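Local atomic coordinates of OHCU decarboxylase (Arabidopsis thaliana, PDB entry 2Q37), a protein that carries out the last two steps of urate breakdown, hydrolysing 5-hydroxyisourate and, through this N-terminal domain, decarboxylating the product OHCU to (S)-allantoin. Residues Ala54-Thr57 against Ala58-Ile61; Asp70-Glu73 against Ala74-Ala77; Lys168-Glu171 against Leu172-Lys176. One frame throughout, in Å; residues are numbered along the deposited sequence.

Interaction 1. Residues Ala54-Thr57 against Ala58-Ile61; sequences AIYT and ARDI
Ile55 and Arg59 meet one turn apart on helix 51-64, as an i to i+4 pair of an alpha helix in the all-helical OHCU decarboxylase domain. The backbone is regular here. Arg59 N donates to Ile55 O at 3.0 Å. Asp60 N and Ile61 N likewise donate to Tyr56 O and Thr57 O.

The tight side centres on Ala58. It is buried, and Ala58 CB lies 3.2 Å from Ile55 O. Phe39 and Met43 of helix 37-44 and Met174 of helix 155-178 pack on this methyl. Ile61 lies close by. Ile61 CG1 sits 3.0 Å from Thr57 O, and Ile61 CD1 reaches Thr57 CG2 at 3.9 Å. The other branch of Thr57 turns back along the helix. OG1 stands beside its own backbone N (chi1 -61°) and bonds to Glu53 O, one turn earlier.

The outer side is looser. Tyr56 and Asp60 are exposed, and Asp60 OD1 makes a weak bond to Asn64 ND2. Arg59 runs extended from CG to NE, back past the preceding turn. Its NH2 forms a salt bridge with Glu171 OE1 of helix 155-178. Tyr56 lies beside it and points the same way. Arg59 NH1 lies in the plane of the tyrosine ring, at its edge, 3.7 Å from Tyr56 CD1. The planes of ring and guanidinium are 38° apart, and the approach is to the ring edge, not over its face. Ile55 CG2 sits on one face of the Arg59 guanidinium, over its centre and 3.7 Å above the plane.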
ATOM      1  N   ALA A  54      -0.930  26.349  -1.931  1.00 55.49           N
ATOM      2  CA  ALA A  54      -0.003  25.397  -1.348  1.00 52.19           C
ATOM      3  C   ALA A  54      -0.777  24.172  -0.874  1.00 51.26           C
ATOM      4  O   ALA A  54      -0.306  23.049  -1.009  1.00 50.52           O
ATOM      5  CB  ALA A  54       0.732  26.035  -0.188  1.00 50.74           C
ATOM      6  N   ILE A  55      -1.965  24.396  -0.316  1.00 50.05           N
ATOM      7  CA  ILE A  55      -2.806  23.308   0.169  1.00 48.71           C
ATOM      8  C   ILE A  55      -3.173  22.387  -0.999  1.00 48.57           C
ATOM      9  O   ILE A  55      -2.937  21.175  -0.946  1.00 47.97           O
ATOM     10  CB  ILE A  55      -4.117  23.849   0.810  1.00 49.05           C
ATOM     11  CG1 ILE A  55      -3.792  24.822   1.949  1.00 48.99           C
ATOM     12  CG2 ILE A  55      -4.962  22.689   1.355  1.00 46.90           C
ATOM     13  CD1 ILE A  55      -3.433  24.169   3.278  1.00 48.75           C
ATOM     14  N   TYR A  56      -3.740  22.976  -2.054  1.00 48.13           N
ATOM     15  CA  TYR A  56      -4.158  22.240  -3.245  1.00 47.48           C
ATOM     16  C   TYR A  56      -3.022  21.491  -3.946  1.00 47.05           C
ATOM     17  O   TYR A  56      -3.219  20.395  -4.481  1.00 47.84           O
ATOM     18  CB  TYR A  56      -4.811  23.189  -4.252  1.00 48.57           C
ATOM     19  CG  TYR A  56      -5.970  23.984  -3.704  1.00 49.06           C
ATOM     20  CD1 TYR A  56      -6.738  23.497  -2.649  1.00 48.54           C
ATOM     21  CD2 TYR A  56      -6.301  25.227  -4.248  1.00 49.62           C
ATOM     22  CE1 TYR A  56      -7.803  24.222  -2.144  1.00 49.24           C
ATOM     23  CE2 TYR A  56      -7.369  25.967  -3.753  1.00 48.89           C
ATOM     24  CZ  TYR A  56      -8.114  25.457  -2.700  1.00 50.05           C
ATOM     25  OH  TYR A  56      -9.164  26.180  -2.192  1.00 49.99           O
ATOM     26  N   THR A  57      -1.839  22.087  -3.962  1.00 43.82           N
ATOM     27  CA  THR A  57      -0.699  21.456  -4.602  1.00 42.08           C
ATOM     28  C   THR A  57      -0.194  20.310  -3.728  1.00 42.04           C
ATOM     29  O   THR A  57       0.432  19.360  -4.210  1.00 42.14           O
ATOM     30  CB  THR A  57       0.422  22.483  -4.812  1.00 41.56           C
ATOM     31  OG1 THR A  57      -0.064  23.521  -5.670  1.00 42.39           O
ATOM     32  CG2 THR A  57       1.658  21.836  -5.422  1.00 38.64           C
ATOM     33  N   ALA A  58      -0.476  20.403  -2.435  1.00 39.80           N
ATOM     34  CA  ALA A  58      -0.038  19.383  -1.504  1.00 38.39           C
ATOM     35  C   ALA A  58      -0.931  18.163  -1.671  1.00 38.19           C
ATOM     36  O   ALA A  58      -0.452  17.036  -1.772  1.00 36.45           O
ATOM     37  CB  ALA A  58      -0.110  19.912  -0.081  1.00 35.31           C
ATOM     38  N   ARG A  59      -2.235  18.395  -1.718  1.00 37.77           N
ATOM     39  CA  ARG A  59      -3.165  17.300  -1.874  1.00 39.49           C
ATOM     40  C   ARG A  59      -2.968  16.530  -3.175  1.00 41.30           C
ATOM     41  O   ARG A  59      -3.059  15.304  -3.188  1.00 41.07           O
ATOM     42  CB  ARG A  59      -4.594  17.809  -1.818  1.00 38.70           C
ATOM     43  CG  ARG A  59      -4.999  18.365  -0.486  1.00 37.68           C
ATOM     44  CD  ARG A  59      -6.448  18.767  -0.573  1.00 38.76           C
ATOM     45  NE  ARG A  59      -6.977  19.319   0.665  1.00 38.07           N
ATOM     46  CZ  ARG A  59      -7.828  20.336   0.708  1.00 37.74           C
ATOM     47  NH1 ARG A  59      -8.239  20.914  -0.412  1.00 39.12           N
ATOM     48  NH2 ARG A  59      -8.276  20.771   1.865  1.00 36.65           N
ATOM     49  N   ASP A  60      -2.701  17.234  -4.274  1.00 42.62           N
ATOM     50  CA  ASP A  60      -2.538  16.541  -5.543  1.00 43.00           C
ATOM     51  C   ASP A  60      -1.279  15.692  -5.538  1.00 42.19           C
ATOM     52  O   ASP A  60      -1.283  14.560  -6.024  1.00 43.42           O
ATOM     53  CB  ASP A  60      -2.512  17.523  -6.716  1.00 45.76           C
ATOM     54  CG  ASP A  60      -2.645  16.819  -8.063  1.00 49.62           C
ATOM     55  OD1 ASP A  60      -3.801  16.517  -8.461  1.00 51.15           O
ATOM     56  OD2 ASP A  60      -1.600  16.546  -8.713  1.00 50.14           O
ATOM     57  N   ILE A  61      -0.203  16.228  -4.987  1.00 39.47           N
ATOM     58  CA  ILE A  61       1.030  15.476  -4.919  1.00 38.12           C
ATOM     59  C   ILE A  61       0.834  14.248  -4.012  1.00 37.70           C
ATOM     60  O   ILE A  61       1.234  13.128  -4.351  1.00 38.61           O
ATOM     61  CB  ILE A  61       2.149  16.343  -4.352  1.00 38.26           C
ATOM     62  CG1 ILE A  61       2.496  17.436  -5.359  1.00 39.92           C
ATOM     63  CG2 ILE A  61       3.366  15.482  -3.999  1.00 38.77           C
ATOM     64  CD1 ILE A  61       3.495  18.461  -4.831  1.00 39.91           C
TER

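Interaction 2. Residues Asp70-Glu73 against Ala74-Ala77; sequences DWLE and AFSA
Phe75 N bonds to Trp71 O at 3.0 Å, one of the i to i+4 bonds that also join Ala74 N to Asp70 O and Ser76 N to Leu72 O in the last turns of helix 68-76. The Phe75 ring folds back over the preceding turn, with CG beside its own backbone N (chi1 -56°). Trp71 O therefore faces the ring, 3.0 Å above the plane and over its centre. Trp71 CB touches Phe75 CZ at 3.8 Å, and Leu72 CD2 meets Phe75 CD2 at 4.0 Å. Near the helix end Ser76 OG bonds back to Glu73 O; the modelled 2.5 Å is very short and doubtful. An alanine in place of Phe75 would probably leave Trp71 CB and Leu72 CD2 without their apolar partner and open a gap beside Phe129, whose ring also meets Phe75. His78, the proton donor of the decarboxylase, follows just after. Trp71 stacks on Trp62 of helix 51-64 and gives its NE1 to Trp62 O. Trp71 and Phe75 both pack on Leu159 of helix 155-178, and Trp71 also touches Ile156 of the second subunit.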
ATOM      1  N   ASP A  70       5.721   5.796   0.079  1.00 38.18           N
ATOM      2  CA  ASP A  70       5.876   7.105   0.676  1.00 36.65           C
ATOM      3  C   ASP A  70       4.799   7.308   1.745  1.00 36.68           C
ATOM      4  O   ASP A  70       5.065   7.908   2.786  1.00 36.07           O
ATOM      5  CB  ASP A  70       5.774   8.183  -0.408  1.00 38.27           C
ATOM      6  CG  ASP A  70       6.874   8.058  -1.460  1.00 40.70           C
ATOM      7  OD1 ASP A  70       8.038   7.756  -1.062  1.00 36.75           O
ATOM      8  OD2 ASP A  70       6.572   8.272  -2.671  1.00 38.73           O
ATOM      9  N   TRP A  71       3.585   6.811   1.487  1.00 34.50           N
ATOM     10  CA  TRP A  71       2.507   6.933   2.457  1.00 32.94           C
ATOM     11  C   TRP A  71       2.937   6.228   3.743  1.00 32.90           C
ATOM     12  O   TRP A  71       2.724   6.729   4.854  1.00 29.35           O
ATOM     13  CB  TRP A  71       1.215   6.264   1.951  1.00 31.08           C
ATOM     14  CG  TRP A  71       0.396   7.065   0.962  1.00 27.71           C
ATOM     15  CD1 TRP A  71       0.707   8.294   0.443  1.00 27.43           C
ATOM     16  CD2 TRP A  71      -0.850   6.679   0.361  1.00 22.97           C
ATOM     17  NE1 TRP A  71      -0.264   8.691  -0.442  1.00 24.71           N
ATOM     18  CE2 TRP A  71      -1.229   7.721  -0.514  1.00 23.60           C
ATOM     19  CE3 TRP A  71      -1.678   5.559   0.479  1.00 23.01           C
ATOM     20  CZ2 TRP A  71      -2.406   7.675  -1.275  1.00 24.07           C
ATOM     21  CZ3 TRP A  71      -2.853   5.509  -0.273  1.00 23.93           C
ATOM     22  CH2 TRP A  71      -3.203   6.564  -1.144  1.00 25.19           C
ATOM     23  N   LEU A  72       3.535   5.051   3.576  1.00 34.96           N
ATOM     24  CA  LEU A  72       3.979   4.238   4.714  1.00 37.01           C
ATOM     25  C   LEU A  72       5.088   4.905   5.521  1.00 38.88           C
ATOM     26  O   LEU A  72       5.117   4.802   6.758  1.00 39.71           O
ATOM     27  CB  LEU A  72       4.445   2.866   4.237  1.00 34.10           C
ATOM     28  CG  LEU A  72       3.373   2.035   3.521  1.00 35.95           C
ATOM     29  CD1 LEU A  72       3.972   0.657   3.147  1.00 31.76           C
ATOM     30  CD2 LEU A  72       2.120   1.883   4.423  1.00 29.26           C
ATOM     31  N   GLU A  73       5.993   5.591   4.828  1.00 38.05           N
ATOM     32  CA  GLU A  73       7.075   6.266   5.509  1.00 39.24           C
ATOM     33  C   GLU A  73       6.476   7.370   6.363  1.00 39.32           C
ATOM     34  O   GLU A  73       6.827   7.517   7.547  1.00 40.32           O
ATOM     35  CB  GLU A  73       8.074   6.868   4.508  1.00 41.81           C
ATOM     36  CG  GLU A  73       9.259   7.561   5.182  1.00 47.22           C
ATOM     37  CD  GLU A  73      10.325   8.057   4.201  1.00 51.98           C
ATOM     38  OE1 GLU A  73       9.971   8.713   3.187  1.00 53.77           O
ATOM     39  OE2 GLU A  73      11.527   7.801   4.460  1.00 54.18           O
ATOM     40  N   ALA A  74       5.555   8.130   5.774  1.00 35.62           N
ATOM     41  CA  ALA A  74       4.937   9.231   6.487  1.00 34.49           C
ATOM     42  C   ALA A  74       4.126   8.814   7.709  1.00 35.42           C
ATOM     43  O   ALA A  74       4.119   9.542   8.707  1.00 34.99           O
ATOM     44  CB  ALA A  74       4.080  10.055   5.540  1.00 32.59           C
ATOM     45  N   PHE A  75       3.456   7.657   7.649  1.00 35.72           N
ATOM     46  CA  PHE A  75       2.641   7.206   8.779  1.00 35.86           C
ATOM     47  C   PHE A  75       3.549   6.890   9.963  1.00 37.94           C
ATOM     48  O   PHE A  75       3.266   7.263  11.116  1.00 39.01           O
ATOM     49  CB  PHE A  75       1.831   5.938   8.449  1.00 31.95           C
ATOM     50  CG  PHE A  75       0.926   6.060   7.255  1.00 31.35           C
ATOM     51  CD1 PHE A  75       0.405   7.293   6.861  1.00 28.78           C
ATOM     52  CD2 PHE A  75       0.544   4.913   6.550  1.00 28.69           C
ATOM     53  CE1 PHE A  75      -0.492   7.371   5.778  1.00 29.05           C
ATOM     54  CE2 PHE A  75      -0.343   4.984   5.476  1.00 27.60           C
ATOM     55  CZ  PHE A  75      -0.866   6.211   5.087  1.00 26.74           C
ATOM     56  N   SER A  76       4.634   6.186   9.662  1.00 36.82           N
ATOM     57  CA  SER A  76       5.592   5.778  10.673  1.00 37.61           C
ATOM     58  C   SER A  76       6.174   6.956  11.455  1.00 37.95           C
ATOM     59  O   SER A  76       6.560   6.800  12.609  1.00 38.81           O
ATOM     60  CB  SER A  76       6.736   4.997  10.022  1.00 37.80           C
ATOM     61  OG  SER A  76       7.563   5.861   9.255  1.00 37.70           O
ATOM     62  N   ALA A  77       6.227   8.132  10.839  1.00 36.49           N
ATOM     63  CA  ALA A  77       6.798   9.298  11.510  1.00 35.90           C
ATOM     64  C   ALA A  77       5.999   9.795  12.713  1.00 37.06           C
ATOM     65  O   ALA A  77       6.475  10.654  13.473  1.00 38.64           O
ATOM     66  CB  ALA A  77       6.972  10.431  10.517  1.00 31.71           C
TER

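Interaction 3. Residues Lys168-Glu171 against Leu172-Lys176; sequences KITE and LRMAK. With 3AL (1-[(4S)-2,5-dioxoimidazolidin-4-yl]urea), chain B.
Ile169 holds CG1 beside its backbone N and CG2 opposite that N (chi1 -70°), which sends one branch to the bound (S)-allantoin and the other to Arg173. Arg173 leaves the helix with CG beside its own N (chi1 -65°) and stays extended to NE, alongside Ile169. CG2 of Ile169 lies over one face of the Arg173 guanidinium, offset toward the rim and 3.5 Å from NE. CD1 of Ile169 reaches the ligand ring, 3.2 Å from N9 of the ligand. Arg173 NH2 is 3.7 Å from N7 of the same ring. Its stronger partner is Glu100 OE1, to which it forms a salt bridge, and NH1 makes a weak bond to Val32 O. Together these probably fix the rotation of the guanidinium.

Backbone bonds of the helix hold the spacing, with Arg173 N on Ile169 O at 3.0 Å. The next residues pack on another face. Selenomethionine Met174 has SE 4.1 Å from Thr170 CG2. Met174 CE comes to 3.9 Å from Glu171 CA. Thr170 OG1 bonds to Cys33 O. Ile55 of helix 51-64 packs on both Glu171 and Met174.

Ile169 and Arg173 line part of the decarboxylase pocket. Glu100 OE1 also bonds to the ligand, so the Arg173 salt bridge probably helps position that carboxylate. The backbone O atoms of Pro79, Phe131 and Ile133 and the backbone N of Ala135 complete the hydrogen-bonded grip of this (S)-allantoin site.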
ATOM      1  N   LYS A 168      -5.099  15.349   6.307  1.00 31.54           N
ATOM      2  CA  LYS A 168      -5.747  16.342   7.151  1.00 31.85           C
ATOM      3  C   LYS A 168      -4.737  16.916   8.167  1.00 31.50           C
ATOM      4  O   LYS A 168      -4.707  18.118   8.405  1.00 32.92           O
ATOM      5  CB  LYS A 168      -6.944  15.738   7.896  1.00 30.98           C
ATOM      6  CG  LYS A 168      -8.130  15.367   7.006  1.00 32.77           C
ATOM      7  CD  LYS A 168      -9.361  15.095   7.860  1.00 34.24           C
ATOM      8  CE  LYS A 168      -9.960  13.743   7.565  1.00 35.93           C
ATOM      9  NZ  LYS A 168     -11.119  13.449   8.459  1.00 38.62           N
ATOM     10  N   ILE A 169      -3.912  16.048   8.747  1.00 29.48           N
ATOM     11  CA  ILE A 169      -2.913  16.449   9.726  1.00 28.65           C
ATOM     12  C   ILE A 169      -1.943  17.437   9.087  1.00 30.57           C
ATOM     13  O   ILE A 169      -1.565  18.448   9.688  1.00 28.79           O
ATOM     14  CB  ILE A 169      -2.097  15.233  10.208  1.00 25.29           C
ATOM     15  CG1 ILE A 169      -2.979  14.322  11.060  1.00 23.70           C
ATOM     16  CG2 ILE A 169      -0.861  15.713  10.975  1.00 25.26           C
ATOM     17  CD1 ILE A 169      -2.382  12.959  11.350  1.00 20.24           C
ATOM     18  N   THR A 170      -1.545  17.106   7.864  1.00 30.31           N
ATOM     19  CA  THR A 170      -0.627  17.901   7.102  1.00 31.50           C
ATOM     20  C   THR A 170      -1.235  19.259   6.817  1.00 34.15           C
ATOM     21  O   THR A 170      -0.562  20.268   6.999  1.00 33.85           O
ATOM     22  CB  THR A 170      -0.244  17.164   5.809  1.00 32.32           C
ATOM     23  OG1 THR A 170       0.665  16.103   6.138  1.00 32.95           O
ATOM     24  CG2 THR A 170       0.409  18.094   4.811  1.00 30.66           C
ATOM     25  N   GLU A 171      -2.501  19.293   6.404  1.00 36.38           N
ATOM     26  CA  GLU A 171      -3.185  20.563   6.118  1.00 40.18           C
ATOM     27  C   GLU A 171      -3.226  21.442   7.353  1.00 41.51           C
ATOM     28  O   GLU A 171      -3.083  22.662   7.277  1.00 43.06           O
ATOM     29  CB  GLU A 171      -4.626  20.331   5.710  1.00 41.70           C
ATOM     30  CG  GLU A 171      -4.863  19.983   4.268  1.00 47.57           C
ATOM     31  CD  GLU A 171      -6.344  19.774   4.012  1.00 49.68           C
ATOM     32  OE1 GLU A 171      -7.113  20.722   4.312  1.00 49.38           O
ATOM     33  OE2 GLU A 171      -6.730  18.676   3.530  1.00 49.23           O
ATOM     34  N   LEU A 172      -3.463  20.790   8.482  1.00 42.87           N
ATOM     35  CA  LEU A 172      -3.562  21.423   9.784  1.00 44.44           C
ATOM     36  C   LEU A 172      -2.247  22.100  10.142  1.00 45.32           C
ATOM     37  O   LEU A 172      -2.230  23.223  10.658  1.00 44.47           O
ATOM     38  CB  LEU A 172      -3.894  20.348  10.819  1.00 46.30           C
ATOM     39  CG  LEU A 172      -4.859  20.705  11.944  1.00 49.81           C
ATOM     40  CD1 LEU A 172      -4.122  21.458  13.036  1.00 52.30           C
ATOM     41  CD2 LEU A 172      -6.024  21.528  11.378  1.00 49.51           C
ATOM     42  N   ARG A 173      -1.148  21.407   9.860  1.00 44.55           N
ATOM     43  CA  ARG A 173       0.176  21.919  10.156  1.00 46.17           C
ATOM     44  C   ARG A 173       0.651  22.961   9.160  1.00 50.50           C
ATOM     45  O   ARG A 173       1.498  23.786   9.487  1.00 52.04           O
ATOM     46  CB  ARG A 173       1.182  20.773  10.218  1.00 41.89           C
ATOM     47  CG  ARG A 173       0.910  19.824  11.359  1.00 36.73           C
ATOM     48  CD  ARG A 173       1.881  18.683  11.393  1.00 33.49           C
ATOM     49  NE  ARG A 173       1.548  17.790  12.490  1.00 33.41           N
ATOM     50  CZ  ARG A 173       2.267  16.731  12.850  1.00 33.17           C
ATOM     51  NH1 ARG A 173       3.375  16.421  12.187  1.00 29.13           N
ATOM     52  NH2 ARG A 173       1.885  15.997  13.895  1.00 31.93           N
HETATM   53  N   MSE A 174       0.119  22.928   7.945  1.00 54.12           N
HETATM   54  CA  MSE A 174       0.526  23.901   6.940  1.00 56.86           C
HETATM   55  C   MSE A 174      -0.106  25.245   7.259  1.00 56.89           C
HETATM   56  O   MSE A 174       0.476  26.294   7.004  1.00 55.02           O
HETATM   57  CB  MSE A 174       0.102  23.452   5.540  1.00 59.70           C
HETATM   58  CG  MSE A 174       0.726  22.139   5.084  1.00 64.97           C
HETATM   59 SE   MSE A 174       0.578  21.837   3.164  1.00 69.40          SE
HETATM   60  CE  MSE A 174      -1.337  21.859   2.999  1.00 68.50           C
ATOM     61  N   ALA A 175      -1.310  25.203   7.812  1.00 57.83           N
ATOM     62  CA  ALA A 175      -1.997  26.423   8.169  1.00 61.27           C
ATOM     63  C   ALA A 175      -1.175  27.108   9.260  1.00 64.42           C
ATOM     64  O   ALA A 175      -1.051  28.333   9.285  1.00 64.53           O
ATOM     65  CB  ALA A 175      -3.395  26.108   8.671  1.00 59.13           C
ATOM     66  N   LYS A 176      -0.592  26.299  10.143  1.00 68.11           N
ATOM     67  CA  LYS A 176       0.216  26.797  11.255  1.00 71.42           C
ATOM     68  C   LYS A 176       1.520  27.448  10.793  1.00 73.50           C
ATOM     69  O   LYS A 176       2.123  28.226  11.532  1.00 74.17           O
ATOM     70  CB  LYS A 176       0.533  25.657  12.233  1.00 71.93           C
ATOM     71  CG  LYS A 176       1.281  26.097  13.490  1.00 72.31           C
ATOM     72  CD  LYS A 176       0.322  26.654  14.533  1.00 74.14           C
ATOM     73  CE  LYS A 176       1.035  27.533  15.558  1.00 74.64           C
ATOM     74  NZ  LYS A 176       1.428  28.867  14.995  1.00 74.15           N
TER
HETATM   75  C4  3AL B 200      -0.869  11.502  14.551  1.00 34.92           C
HETATM   76  C5  3AL B 200      -0.015  12.557  15.049  1.00 34.46           C
HETATM   77  O5  3AL B 200       1.150  12.634  15.343  1.00 37.63           O
HETATM   78  N7  3AL B 200      -0.763  13.740  15.206  1.00 36.27           N
HETATM   79  C8  3AL B 200      -2.056  13.418  14.824  1.00 36.27           C
HETATM   80  O8  3AL B 200      -2.971  14.232  14.841  1.00 34.99           O
HETATM   81  N9  3AL B 200      -2.159  12.084  14.434  1.00 36.03           N
HETATM   82  N3  3AL B 200      -0.772  10.300  15.375  1.00 32.20           N
HETATM   83  C2  3AL B 200      -1.586   9.145  14.941  1.00 28.33           C
HETATM   84  N1  3AL B 200      -1.484   8.149  15.617  1.00 30.29           N
HETATM   85  O2  3AL B 200      -2.345   9.257  13.867  1.00 26.49           O

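The three interactions follow one another along the chain, on helices 51-64, 68-76 and 155-178 of the same decarboxylase domain. Interactions 1 and 3 are neighbours, with centres about 11 Å apart. They touch directly: Ala58 CB packs on the selenium of Met174, and the salt bridge of Arg59 with Glu171 joins the two helices. Interaction 2 stands apart. Its centre is about 17 Å from that of interaction 1 and about 16 Å from that of interaction 3, and it touches neither. Helix 155-178 still ties the set together, because different parts of it pack on both other helices. Interaction 3 borders the ligand, interaction 2 leads into His78, and interaction 1 lies away from the site.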